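Local coordinates for protein phenazine-1-carboxylate N-methyltransferase (Pseudomonas aeruginosa, PDB 2IP2) that transfers a methyl group from S-adenosyl-L-methionine to phenazine-1-carboxylate, making 5-methylphenazine-1-carboxylate on the way to the virulence pigment pyocyanin, at residues 169-174 and 180-185; 24-29 and 102-107; 246-251 and 309-314; 271-276 and 285-290; 128-131 and 137-140. All blocks are in the same frame, centred on the assembly; numbering follows the deposited sequence.

Contact 1: residues 169-174 and 180-185; sequences RSFVDV and ELTKAI
Asp-173 and Thr-182 clasp each other where strand 170-174 faces the first turns of helix 180-188, which runs back nearly antiparallel to it. The Asp-173 side chain turns away from its own backbone N (chi1 -173°) and carries its carboxylate across to the helix. There Asp-173 OD2 accepts from Thr-182 OG1 at 2.6 Å through the lone pair directed away from OD1. Asp-173 OD2 also accepts a hydrogen bond from a water at 2.7 Å, and that water in turn accepts from Leu-181 N at 3.1 Å. Thr-182 N adds a third, weak donor, so one carboxylate oxygen serves as the hub. Its place beside the first N-H groups of the helix would probably favour the charged form.

Thr-182 has OG1 beside its backbone N (chi1 -70°), an orientation that also puts this hydroxyl in the plane of the Phe-171 ring, 3.7 Å from CE1. Ile-185 comes from the opposite direction and covers one face of that ring: Ile-185 CD1 stands 4.2 Å from the centroid of the Phe-171 ring, nearly on the ring normal, a CH-pi contact. Ile-185 CG2 grips the rim, 3.5 Å from Phe-171 CE2.

The glycine-rich loop of class I methyltransferases links the two segments, and Asp-173 lies just before it. Strand, loop and helix open the beta-alpha-beta unit completed by strand 193-198, whose Met-196 touches both Asp-173 and Thr-182; strand 236-240 flanks the other side through Leu-238, and helix 154-163 packs over Leu-181.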
# COMPACT_ATOMS: atom_id res chain seq x y z
N ARG A 169 19.46 -13.63 37.36
CA ARG A 169 18.80 -12.40 37.78
C ARG A 169 17.28 -12.49 37.91
O ARG A 169 16.65 -13.44 37.45
CB ARG A 169 19.25 -11.20 36.92
CG ARG A 169 20.77 -10.88 37.06
CD ARG A 169 21.26 -10.04 35.88
NE ARG A 169 22.72 -9.86 35.81
CZ ARG A 169 23.60 -10.79 35.40
NH1 ARG A 169 23.21 -12.00 35.01
NH2 ARG A 169 24.89 -10.51 35.40
N SER A 170 16.69 -11.50 38.57
CA SER A 170 15.24 -11.44 38.73
C SER A 170 14.68 -10.26 37.89
O SER A 170 15.28 -9.20 37.81
CB SER A 170 14.87 -11.29 40.22
OG SER A 170 15.29 -10.05 40.78
N PHE A 171 13.52 -10.44 37.29
CA PHE A 171 12.93 -9.29 36.63
C PHE A 171 11.49 -9.07 37.05
O PHE A 171 10.88 -9.98 37.62
CB PHE A 171 13.05 -9.45 35.11
CG PHE A 171 12.28 -10.62 34.57
CD1 PHE A 171 10.93 -10.47 34.21
CD2 PHE A 171 12.89 -11.88 34.44
CE1 PHE A 171 10.20 -11.51 33.72
CE2 PHE A 171 12.17 -12.96 33.91
CZ PHE A 171 10.82 -12.78 33.55
N VAL A 172 10.96 -7.87 36.76
CA VAL A 172 9.54 -7.53 37.02
C VAL A 172 8.98 -6.96 35.73
O VAL A 172 9.48 -5.95 35.22
CB VAL A 172 9.37 -6.53 38.23
CG1 VAL A 172 7.90 -6.11 38.45
CG2 VAL A 172 9.95 -7.10 39.52
N ASP A 173 7.98 -7.63 35.19
CA ASP A 173 7.33 -7.25 33.95
C ASP A 173 6.14 -6.36 34.35
O ASP A 173 5.09 -6.87 34.72
CB ASP A 173 6.90 -8.53 33.18
CG ASP A 173 6.36 -8.24 31.76
OD1 ASP A 173 6.12 -7.06 31.46
OD2 ASP A 173 6.12 -9.23 30.96
N VAL A 174 6.32 -5.03 34.32
CA VAL A 174 5.25 -4.15 34.77
C VAL A 174 4.25 -3.88 33.60
O VAL A 174 4.63 -3.40 32.52
CB VAL A 174 5.79 -2.88 35.61
CG1 VAL A 174 7.27 -2.98 36.01
CG2 VAL A 174 5.53 -1.60 34.96
N GLU A 180 3.76 -12.12 26.97
CA GLU A 180 4.70 -12.63 25.95
C GLU A 180 6.16 -12.29 26.24
O GLU A 180 7.04 -13.09 25.94
CB GLU A 180 4.31 -12.14 24.54
CG GLU A 180 2.99 -12.79 24.05
CD GLU A 180 3.10 -14.31 23.80
OE1 GLU A 180 4.08 -14.76 23.17
OE2 GLU A 180 2.19 -15.06 24.17
N LEU A 181 6.41 -11.11 26.80
CA LEU A 181 7.78 -10.69 27.13
C LEU A 181 8.39 -11.57 28.22
O LEU A 181 9.52 -12.11 28.08
CB LEU A 181 7.83 -9.21 27.53
CG LEU A 181 9.16 -8.62 27.99
CD1 LEU A 181 10.35 -8.95 27.03
CD2 LEU A 181 9.02 -7.09 28.23
N THR A 182 7.62 -11.77 29.28
CA THR A 182 8.03 -12.69 30.35
C THR A 182 8.31 -14.09 29.77
O THR A 182 9.35 -14.69 30.07
CB THR A 182 6.94 -12.74 31.43
OG1 THR A 182 6.92 -11.47 32.11
CG2 THR A 182 7.23 -13.84 32.45
N LYS A 183 7.41 -14.58 28.92
CA LYS A 183 7.61 -15.91 28.36
C LYS A 183 8.86 -16.00 27.47
O LYS A 183 9.62 -16.95 27.60
CB LYS A 183 6.35 -16.37 27.63
CG LYS A 183 6.55 -17.54 26.70
CD LYS A 183 5.41 -17.55 25.72
CE LYS A 183 4.12 -17.91 26.42
NZ LYS A 183 3.80 -19.36 26.21
N ALA A 184 9.07 -15.01 26.58
CA ALA A 184 10.29 -14.90 25.78
C ALA A 184 11.55 -14.95 26.69
O ALA A 184 12.51 -15.72 26.43
CB ALA A 184 10.28 -13.62 24.92
N ILE A 185 11.52 -14.23 27.80
CA ILE A 185 12.69 -14.20 28.66
C ILE A 185 12.97 -15.59 29.28
O ILE A 185 14.11 -16.09 29.21
CB ILE A 185 12.63 -13.12 29.78
CG1 ILE A 185 12.65 -11.71 29.17
CG2 ILE A 185 13.77 -13.33 30.80
CD1 ILE A 185 11.91 -10.66 30.06
O HOH W 1 4.65 -9.37 28.67

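Contact 2: residues 24-29 and 102-107; sequences CVYVAT and YGEEFH
Tyr-26 OH is held by two groups: it donates to Glu-104 OE2 and is bonded by Arg-30 NH1 from the next turn of its own helix. The separation between Tyr-26 OH and Glu-104 OE2, 2.4 Å, is too short to be taken literally, though the pairing is clear.

With CG beside the backbone N (chi1 -72°) and the chain extended beyond it, Glu-104 lays OE2 at the ring edge, in the ring plane, while the carboxylate itself stands almost perpendicular to the ring, at 85°. One ring face rests on the turn at Gly-103. Lacking a side chain, this glycine brings its CA to 3.8 Å from Tyr-26 CD1 and sets its O over the ring centre, 3.9 Å above the plane; Arg-23 NH1 binds the same carbonyl oxygen.

The contact thus pins the long helix 6-30 to the break between helices 96-102 and 105-109, where Glu-104 is the N-cap residue. Nearby, His-107 meets His-107 of the second subunit and bonds Glu-19 of that subunit. Helix 6-30 belongs to the helical N-terminal dimerisation domain, which carries the homodimer in this O-methyltransferase family.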
# COMPACT_ATOMS: atom_id res chain seq x y z
N CYS A 24 -3.07 -7.96 -2.22
CA CYS A 24 -2.55 -9.22 -2.78
C CYS A 24 -1.88 -10.12 -1.72
O CYS A 24 -2.12 -11.32 -1.69
CB CYS A 24 -1.62 -8.94 -3.94
SG CYS A 24 -2.49 -8.39 -5.40
N VAL A 25 -1.10 -9.55 -0.80
CA VAL A 25 -0.48 -10.40 0.26
C VAL A 25 -1.56 -10.88 1.22
O VAL A 25 -1.55 -12.04 1.68
CB VAL A 25 0.68 -9.55 0.99
CG1 VAL A 25 1.14 -10.26 2.29
CG2 VAL A 25 1.80 -9.37 0.02
N TYR A 26 -2.54 -10.00 1.49
CA TYR A 26 -3.65 -10.41 2.38
C TYR A 26 -4.38 -11.64 1.77
O TYR A 26 -4.63 -12.65 2.44
CB TYR A 26 -4.59 -9.20 2.65
CG TYR A 26 -5.90 -9.63 3.31
CD1 TYR A 26 -5.92 -10.10 4.65
CD2 TYR A 26 -7.07 -9.72 2.55
CE1 TYR A 26 -7.15 -10.52 5.24
CE2 TYR A 26 -8.26 -10.15 3.11
CZ TYR A 26 -8.30 -10.56 4.44
OH TYR A 26 -9.51 -10.99 4.92
N VAL A 27 -4.66 -11.55 0.48
CA VAL A 27 -5.27 -12.63 -0.20
C VAL A 27 -4.47 -13.91 -0.16
O VAL A 27 -5.01 -14.99 0.14
CB VAL A 27 -5.63 -12.23 -1.66
CG1 VAL A 27 -6.07 -13.49 -2.45
CG2 VAL A 27 -6.74 -11.12 -1.71
N ALA A 28 -3.19 -13.85 -0.50
CA ALA A 28 -2.34 -15.06 -0.44
C ALA A 28 -2.40 -15.68 0.98
O ALA A 28 -2.39 -16.92 1.13
CB ALA A 28 -0.86 -14.69 -0.78
N THR A 29 -2.44 -14.80 1.99
CA THR A 29 -2.51 -15.23 3.40
C THR A 29 -3.86 -15.90 3.75
O THR A 29 -3.87 -17.02 4.27
CB THR A 29 -2.11 -14.08 4.38
OG1 THR A 29 -0.82 -13.63 3.98
CG2 THR A 29 -2.02 -14.63 5.90
N TYR A 102 -4.63 -7.07 10.10
CA TYR A 102 -4.36 -5.76 9.48
C TYR A 102 -5.18 -5.57 8.22
O TYR A 102 -5.66 -4.47 7.91
CB TYR A 102 -2.89 -5.69 9.18
CG TYR A 102 -2.03 -5.28 10.37
CD1 TYR A 102 -2.41 -5.54 11.71
CD2 TYR A 102 -0.84 -4.64 10.16
CE1 TYR A 102 -1.57 -5.11 12.79
CE2 TYR A 102 -0.01 -4.21 11.23
CZ TYR A 102 -0.37 -4.46 12.51
OH TYR A 102 0.49 -4.06 13.53
N GLY A 103 -5.40 -6.70 7.52
CA GLY A 103 -6.20 -6.70 6.27
C GLY A 103 -7.70 -6.78 6.47
O GLY A 103 -8.45 -6.72 5.50
N GLU A 104 -8.14 -6.83 7.72
CA GLU A 104 -9.57 -6.91 8.06
C GLU A 104 -9.86 -5.71 8.90
O GLU A 104 -10.11 -4.64 8.35
CB GLU A 104 -9.87 -8.26 8.71
CG GLU A 104 -9.81 -9.39 7.64
CD GLU A 104 -9.78 -10.86 8.14
OE1 GLU A 104 -9.98 -11.13 9.38
OE2 GLU A 104 -9.53 -11.73 7.25
N GLU A 105 -9.79 -5.83 10.25
CA GLU A 105 -10.12 -4.72 11.11
C GLU A 105 -9.36 -3.43 10.75
O GLU A 105 -9.96 -2.37 10.73
CB GLU A 105 -9.75 -5.06 12.54
CG GLU A 105 -10.88 -5.70 13.30
CD GLU A 105 -10.95 -7.20 13.08
OE1 GLU A 105 -10.16 -7.75 12.28
OE2 GLU A 105 -11.81 -7.82 13.76
N PHE A 106 -8.05 -3.50 10.55
CA PHE A 106 -7.34 -2.23 10.25
C PHE A 106 -7.51 -1.69 8.83
O PHE A 106 -7.35 -0.48 8.58
CB PHE A 106 -5.90 -2.30 10.65
CG PHE A 106 -5.69 -2.37 12.15
CD1 PHE A 106 -6.66 -1.82 13.04
CD2 PHE A 106 -4.52 -2.96 12.66
CE1 PHE A 106 -6.41 -1.83 14.46
CE2 PHE A 106 -4.28 -3.01 14.04
CZ PHE A 106 -5.19 -2.41 14.94
N HIS A 107 -7.82 -2.57 7.90
CA HIS A 107 -8.24 -2.10 6.55
C HIS A 107 -9.56 -1.31 6.67
O HIS A 107 -9.74 -0.24 6.07
CB HIS A 107 -8.46 -3.30 5.62
CG HIS A 107 -8.96 -2.92 4.26
ND1 HIS A 107 -8.13 -2.44 3.26
CD2 HIS A 107 -10.21 -2.97 3.72
CE1 HIS A 107 -8.85 -2.18 2.17
NE2 HIS A 107 -10.11 -2.50 2.42

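Contact 3: residues 246-251 and 309-314; sequences LDEAAS and LGRGGF
Arg-311 meets Glu-248 through the edge of its guanidinium, in a salt bridge on the protein surface between the end of helix 302-311 and the beginning of helix 248-261. From CB, which heads for the other helix, the arginine chain bends at both chi2 (128°) and chi3, leaning on Leu-252 as it goes. Arg-311 NE is the first atom to find the carboxylate, with a long, weak bond of 3.5 Å to Glu-248 OE1. Arg-311 CZ follows, 3.4 Å from Glu-248 OE2. At the tip Arg-311 NH2 points at Glu-248 OE2; the distance of 2.4 Å between them is implausibly short, so the detail is doubtful; Arg-311 also touches a crystal neighbour. The two flat groups are twisted 44° apart, well short of the coplanar arrangement of a snug two-pronged grip. Glu-248 comes in roughly at a right angle, its own chain bent at chi2, and rests on Leu-308.

Both helix ends carry standard signals. Asp-247 is the N-cap of helix 248-261, and its OD1 accepts from Ala-250 N at 2.7 Å, nearly along the C-O bond. The carbonyl O of Asp-247 takes two donors from Ser-251, the backbone N and, tilted well above the carbonyl plane, OG at 2.9 Å. Helix 302-311 closes with a Schellman motif: Gly-313, with positive phi, is the C-prime residue, Phe-314 N bonds Leu-309 O, and Gly-313 N bonds Gly-310 O. The chain then passes into strand 314-322, at one border of the Rossmann-like sheet, while Arg-259 of helix 248-261 binds Gly-312 O.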
# COMPACT_ATOMS: atom_id res chain seq x y z
N LEU A 246 0.87 6.86 29.28
CA LEU A 246 0.86 7.52 30.59
C LEU A 246 1.19 9.00 30.46
O LEU A 246 2.07 9.36 29.69
CB LEU A 246 1.87 6.85 31.55
CG LEU A 246 1.64 5.42 32.08
CD1 LEU A 246 2.77 5.08 33.07
CD2 LEU A 246 0.30 5.27 32.74
N ASP A 247 0.47 9.85 31.20
CA ASP A 247 0.84 11.29 31.28
C ASP A 247 2.09 11.51 32.16
O ASP A 247 2.63 10.54 32.73
CB ASP A 247 -0.35 12.15 31.72
CG ASP A 247 -0.80 11.91 33.18
OD1 ASP A 247 -0.08 11.27 34.00
OD2 ASP A 247 -1.90 12.40 33.51
N GLU A 248 2.54 12.76 32.26
CA GLU A 248 3.68 13.14 33.09
C GLU A 248 3.59 12.65 34.52
O GLU A 248 4.49 11.97 35.02
CB GLU A 248 3.83 14.67 33.13
CG GLU A 248 4.93 15.21 32.28
CD GLU A 248 6.31 14.78 32.75
OE1 GLU A 248 6.74 15.10 33.88
OE2 GLU A 248 6.99 14.15 31.92
N ALA A 249 2.50 13.04 35.18
CA ALA A 249 2.25 12.66 36.57
C ALA A 249 2.35 11.14 36.78
O ALA A 249 3.09 10.69 37.68
CB ALA A 249 0.86 13.17 37.04
N ALA A 250 1.58 10.39 35.99
CA ALA A 250 1.52 8.92 36.09
C ALA A 250 2.88 8.28 35.82
O ALA A 250 3.30 7.38 36.56
CB ALA A 250 0.40 8.33 35.17
N SER A 251 3.60 8.79 34.81
CA SER A 251 4.91 8.26 34.48
C SER A 251 5.90 8.50 35.59
O SER A 251 6.79 7.67 35.82
CB SER A 251 5.48 8.81 33.16
OG SER A 251 4.62 8.54 32.05
N LEU A 309 12.79 10.01 31.73
CA LEU A 309 13.60 9.09 32.58
C LEU A 309 14.44 9.87 33.59
O LEU A 309 14.39 9.55 34.79
CB LEU A 309 14.51 8.20 31.74
CG LEU A 309 13.72 7.04 31.06
CD1 LEU A 309 14.66 6.25 30.14
CD2 LEU A 309 13.10 6.13 32.09
N GLY A 310 15.18 10.88 33.10
CA GLY A 310 15.95 11.79 33.96
C GLY A 310 15.10 12.45 35.02
O GLY A 310 15.52 12.52 36.18
N ARG A 311 13.90 12.91 34.66
CA ARG A 311 12.99 13.58 35.59
C ARG A 311 12.61 12.58 36.68
O ARG A 311 12.38 12.94 37.85
CB ARG A 311 11.75 14.03 34.84
CG ARG A 311 11.32 15.48 35.02
CD ARG A 311 11.11 16.19 33.70
NE ARG A 311 10.00 15.67 32.88
CZ ARG A 311 10.05 15.55 31.55
NH1 ARG A 311 11.15 15.86 30.87
NH2 ARG A 311 8.98 15.11 30.90
N GLY A 312 12.59 11.29 36.31
CA GLY A 312 12.25 10.26 37.28
C GLY A 312 13.45 9.73 38.05
O GLY A 312 13.36 8.70 38.71
N GLY A 313 14.59 10.43 37.97
CA GLY A 313 15.78 9.99 38.71
C GLY A 313 16.51 8.85 38.07
O GLY A 313 17.12 8.02 38.77
N PHE A 314 16.44 8.77 36.74
CA PHE A 314 17.23 7.81 35.96
C PHE A 314 18.24 8.40 34.94
O PHE A 314 18.01 9.47 34.38
CB PHE A 314 16.32 6.81 35.24
CG PHE A 314 15.64 5.88 36.19
CD1 PHE A 314 16.29 4.72 36.63
CD2 PHE A 314 14.38 6.17 36.66
CE1 PHE A 314 15.66 3.87 37.54
CE2 PHE A 314 13.74 5.32 37.58
CZ PHE A 314 14.40 4.17 38.01

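Contact 4: residues 271-276 and 285-290; sequences IERTIS and VLWDVH
A flat arginine-tryptophan stack, with an apolar patch beside it, joins the chain leaving strand 267-272 to helix 282-295 in the buried interior near the subunit interface. The guanidinium of Arg-273 lies on the indole of Trp-287 with centres 3.6 Å apart and planes only 4° from parallel. CZ sits over the five-membered ring, a cation-pi contact, while the two terminal nitrogens lie along the fusion bond: Arg-273 NH1 toward its CD2 end, 3.6 Å from Trp-287 CE3, and NH2 toward its CE2 end, 3.5 Å from Trp-287 CE2. The arginine chain is extended from CG to NE, long enough to cross to the helix, and CD rides over Trp-287 CG at 3.8 Å. Arg-273 NE is bonded to Met-324 O, which helps fix the rotation of the group over the ring.

Strand 267-272 is the fifth in the 3-2-1-4-5-7-6 order of the class I methyltransferase sheet. The Arg-273 side chain lies about 6 Å from that of Arg-241, a predicted S-adenosyl-L-methionine-binding residue.

Farther along, the Ile-275 side chain crosses those of Val-285 and Asp-288 at about a right angle, CG2 touching Val-285 CG1 at 3.7 Å and CD1 reaching Asp-288 CB at 4.1 Å. The carboxylate of Asp-288 turns to other partners: OD1 accepts from His-299 N, and OD2 forms salt bridges with Arg-60 and Arg-63 of the second subunit. Ile-13 of that subunit packs on Trp-287.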
# COMPACT_ATOMS: atom_id res chain seq x y z
N ILE A 271 10.76 -0.48 26.72
CA ILE A 271 10.72 -1.08 25.37
C ILE A 271 9.55 -0.41 24.72
O ILE A 271 8.42 -0.60 25.19
CB ILE A 271 10.49 -2.60 25.46
CG1 ILE A 271 11.61 -3.25 26.26
CG2 ILE A 271 10.38 -3.22 24.07
CD1 ILE A 271 11.15 -4.51 26.99
N GLU A 272 9.79 0.42 23.68
CA GLU A 272 8.71 1.21 23.11
C GLU A 272 9.10 1.73 21.74
O GLU A 272 10.29 1.90 21.47
CB GLU A 272 8.29 2.38 24.02
CG GLU A 272 6.73 2.59 23.96
CD GLU A 272 6.08 2.98 25.27
OE1 GLU A 272 6.66 3.78 26.03
OE2 GLU A 272 4.95 2.50 25.55
N ARG A 273 8.15 1.92 20.84
CA ARG A 273 8.56 2.63 19.60
C ARG A 273 8.72 4.11 19.91
O ARG A 273 7.82 4.71 20.45
CB ARG A 273 7.53 2.54 18.50
CG ARG A 273 7.26 1.18 18.00
CD ARG A 273 6.63 1.34 16.55
NE ARG A 273 6.59 -0.01 16.03
CZ ARG A 273 5.50 -0.74 16.05
NH1 ARG A 273 4.36 -0.17 16.45
NH2 ARG A 273 5.55 -1.97 15.60
N THR A 274 9.85 4.70 19.59
CA THR A 274 9.94 6.16 19.75
C THR A 274 10.32 6.77 18.39
O THR A 274 10.93 6.10 17.58
CB THR A 274 11.02 6.58 20.78
OG1 THR A 274 12.31 6.17 20.31
CG2 THR A 274 10.76 5.94 22.13
N ILE A 275 10.00 8.05 18.18
CA ILE A 275 10.30 8.77 16.97
C ILE A 275 11.58 9.60 17.20
O ILE A 275 11.65 10.38 18.15
CB ILE A 275 9.09 9.70 16.58
CG1 ILE A 275 7.73 8.99 16.61
CG2 ILE A 275 9.31 10.38 15.27
CD1 ILE A 275 7.56 7.85 15.60
N SER A 276 12.61 9.39 16.38
CA SER A 276 13.76 10.29 16.33
C SER A 276 13.25 11.67 15.89
O SER A 276 12.80 11.83 14.76
CB SER A 276 14.82 9.73 15.39
OG SER A 276 15.17 8.40 15.75
N VAL A 285 7.28 6.75 11.64
CA VAL A 285 6.26 7.75 11.55
C VAL A 285 4.96 7.16 10.96
O VAL A 285 3.87 7.54 11.38
CB VAL A 285 6.76 9.11 10.95
CG1 VAL A 285 7.75 9.75 11.95
CG2 VAL A 285 7.46 8.99 9.59
N LEU A 286 5.09 6.21 10.06
CA LEU A 286 3.92 5.48 9.58
C LEU A 286 3.24 4.74 10.77
O LEU A 286 1.99 4.76 10.93
CB LEU A 286 4.33 4.47 8.52
CG LEU A 286 3.19 3.65 7.86
CD1 LEU A 286 2.20 4.62 7.28
CD2 LEU A 286 3.76 2.83 6.75
N TRP A 287 4.05 4.04 11.58
CA TRP A 287 3.50 3.45 12.83
C TRP A 287 2.79 4.49 13.72
O TRP A 287 1.73 4.22 14.34
CB TRP A 287 4.58 2.76 13.64
CG TRP A 287 5.01 1.41 13.09
CD1 TRP A 287 6.26 1.07 12.61
CD2 TRP A 287 4.18 0.25 12.92
NE1 TRP A 287 6.25 -0.24 12.18
CE2 TRP A 287 4.99 -0.77 12.38
CE3 TRP A 287 2.84 -0.04 13.22
CZ2 TRP A 287 4.51 -2.08 12.11
CZ3 TRP A 287 2.36 -1.35 12.99
CH2 TRP A 287 3.19 -2.34 12.45
N ASP A 288 3.35 5.70 13.78
CA ASP A 288 2.73 6.73 14.62
C ASP A 288 1.33 7.14 14.15
O ASP A 288 0.41 7.26 14.97
CB ASP A 288 3.62 7.95 14.64
CG ASP A 288 3.00 9.12 15.44
OD1 ASP A 288 2.90 8.96 16.67
OD2 ASP A 288 2.67 10.18 14.83
N VAL A 289 1.16 7.28 12.82
CA VAL A 289 -0.15 7.68 12.30
C VAL A 289 -1.12 6.52 12.46
O VAL A 289 -2.29 6.71 12.83
CB VAL A 289 -0.09 8.24 10.86
CG1 VAL A 289 -1.51 8.60 10.39
CG2 VAL A 289 0.75 9.57 10.80
N HIS A 290 -0.60 5.32 12.27
CA HIS A 290 -1.42 4.13 12.48
C HIS A 290 -1.93 4.04 13.93
O HIS A 290 -3.11 3.68 14.18
CB HIS A 290 -0.61 2.88 12.16
CG HIS A 290 -1.34 1.61 12.50
ND1 HIS A 290 -2.55 1.27 11.92
CD2 HIS A 290 -1.04 0.61 13.38
CE1 HIS A 290 -2.94 0.09 12.38
NE2 HIS A 290 -2.05 -0.33 13.28

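Contact 5: residues 128-131 and 137-140; sequences FGED and KRCP
Two stretched chains bring Glu-130 and Arg-138 together: the glutamate leaves its backbone N trans (chi1 -171°) and stays straight beyond CG, while the arginine starts equally straight (chi1 180°) and then kinks at chi3 (67°). That kink swings the guanidinium alongside the carboxylate and turns its NE-NH2 edge toward it. The result is a side-on, two-pronged salt bridge. Arg-138 NE donates to Glu-130 OE2 at 3.0 Å, with the oxygen almost exactly in the guanidinium plane but approached somewhat out of the carboxylate plane. Arg-138 NH2 donates to Glu-130 OE1 at 3.1 Å through the lone pair facing the other oxygen. A weak third bond runs from Arg-138 NE to Glu-130 OE1 at 3.3 Å. The two groups are nearly coplanar, and one bond to each oxygen would resist rotation of either; Glu-130 OE2 also brushes Arg-138 CD at 3.6 Å.

The bridge spans the short helix 132-138 from end to end. Asp-131, the N-cap residue, follows Glu-130 and caps the first turn, its OD1 bonded to Ser-134 OG; Arg-138 is the last helical residue, and Cys-139 serves as N-cap for helix 140-150. The segments belong to the helical region before the first strand of the methyltransferase sheet.

At the loop's other end Phe-128 closes helix 123-128, its ring stacked on Phe-124 and resting on Glu-105 and Ala-108 of helix 105-109. Both bridge partners touch a crystal neighbour.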
# COMPACT_ATOMS: atom_id res chain seq x y z
N PHE A 128 -16.24 1.21 13.13
CA PHE A 128 -16.92 0.11 13.90
C PHE A 128 -17.99 0.70 14.83
O PHE A 128 -18.83 -0.04 15.40
CB PHE A 128 -15.88 -0.75 14.65
CG PHE A 128 -15.13 -1.68 13.73
CD1 PHE A 128 -15.63 -2.95 13.44
CD2 PHE A 128 -13.91 -1.30 13.17
CE1 PHE A 128 -14.96 -3.81 12.55
CE2 PHE A 128 -13.23 -2.11 12.29
CZ PHE A 128 -13.73 -3.40 11.97
N GLY A 129 -17.95 2.02 15.01
CA GLY A 129 -18.93 2.68 15.88
C GLY A 129 -18.62 2.41 17.35
O GLY A 129 -19.53 2.46 18.21
N GLU A 130 -17.36 2.13 17.64
CA GLU A 130 -16.92 1.64 18.95
C GLU A 130 -15.41 1.80 19.09
O GLU A 130 -14.66 1.53 18.12
CB GLU A 130 -17.28 0.15 19.06
CG GLU A 130 -17.07 -0.42 20.41
CD GLU A 130 -17.39 -1.93 20.50
OE1 GLU A 130 -17.56 -2.59 19.48
OE2 GLU A 130 -17.45 -2.46 21.61
N ASP A 131 -14.92 2.18 20.27
CA ASP A 131 -13.50 2.37 20.38
C ASP A 131 -12.77 1.02 20.38
O ASP A 131 -13.34 -0.01 20.78
CB ASP A 131 -13.11 3.29 21.55
CG ASP A 131 -13.09 2.57 22.87
OD1 ASP A 131 -14.14 2.56 23.54
OD2 ASP A 131 -12.02 2.03 23.24
N LYS A 137 -12.26 -6.00 24.17
CA LYS A 137 -12.74 -6.53 25.46
C LYS A 137 -14.14 -7.12 25.28
O LYS A 137 -14.46 -8.14 25.87
CB LYS A 137 -12.77 -5.44 26.53
CG LYS A 137 -12.16 -5.84 27.91
CD LYS A 137 -12.19 -4.68 28.92
CE LYS A 137 -11.26 -4.96 30.14
NZ LYS A 137 -11.57 -4.10 31.36
N ARG A 138 -14.95 -6.49 24.44
CA ARG A 138 -16.32 -6.99 24.21
C ARG A 138 -16.37 -8.24 23.35
O ARG A 138 -17.18 -9.17 23.61
CB ARG A 138 -17.20 -5.90 23.63
CG ARG A 138 -18.63 -6.34 23.36
CD ARG A 138 -19.43 -5.28 22.65
NE ARG A 138 -18.95 -5.02 21.30
CZ ARG A 138 -19.22 -5.79 20.24
NH1 ARG A 138 -19.96 -6.90 20.36
NH2 ARG A 138 -18.73 -5.45 19.04
N CYS A 139 -15.53 -8.29 22.31
CA CYS A 139 -15.62 -9.34 21.32
C CYS A 139 -14.46 -10.27 21.55
O CYS A 139 -13.34 -10.02 21.07
CB CYS A 139 -15.52 -8.79 19.90
SG CYS A 139 -16.85 -7.72 19.42
N PRO A 140 -14.71 -11.36 22.29
CA PRO A 140 -13.62 -12.26 22.62
C PRO A 140 -12.82 -12.80 21.40
O PRO A 140 -11.61 -12.92 21.49
CB PRO A 140 -14.33 -13.40 23.38
CG PRO A 140 -15.51 -12.69 24.03
CD PRO A 140 -15.99 -11.81 22.89

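Contacts 1 and 4 are buried and reach the same sheet, touching each other where Leu-181 packs on Ile-271; one combines a carboxylate hub with an aromatic-aliphatic contact, the other relies on a flat cation-pi stack. Contacts 3 and 5 are surface salt bridges, the latter nearly coplanar and two-pronged, the former twisted and less certain. Partly buried contact 2 ties the dimerisation-domain helix 6-30 to the turn before helix 105-109, about 32 Å from contact 1 between centres and across the chain's centre from it. It touches contact 4 through Tyr-102 on Trp-287 and Phe-106 on His-290, and contact 5 through Glu-105 and Phe-128. Contacts 2 and 4 both meet the second subunit.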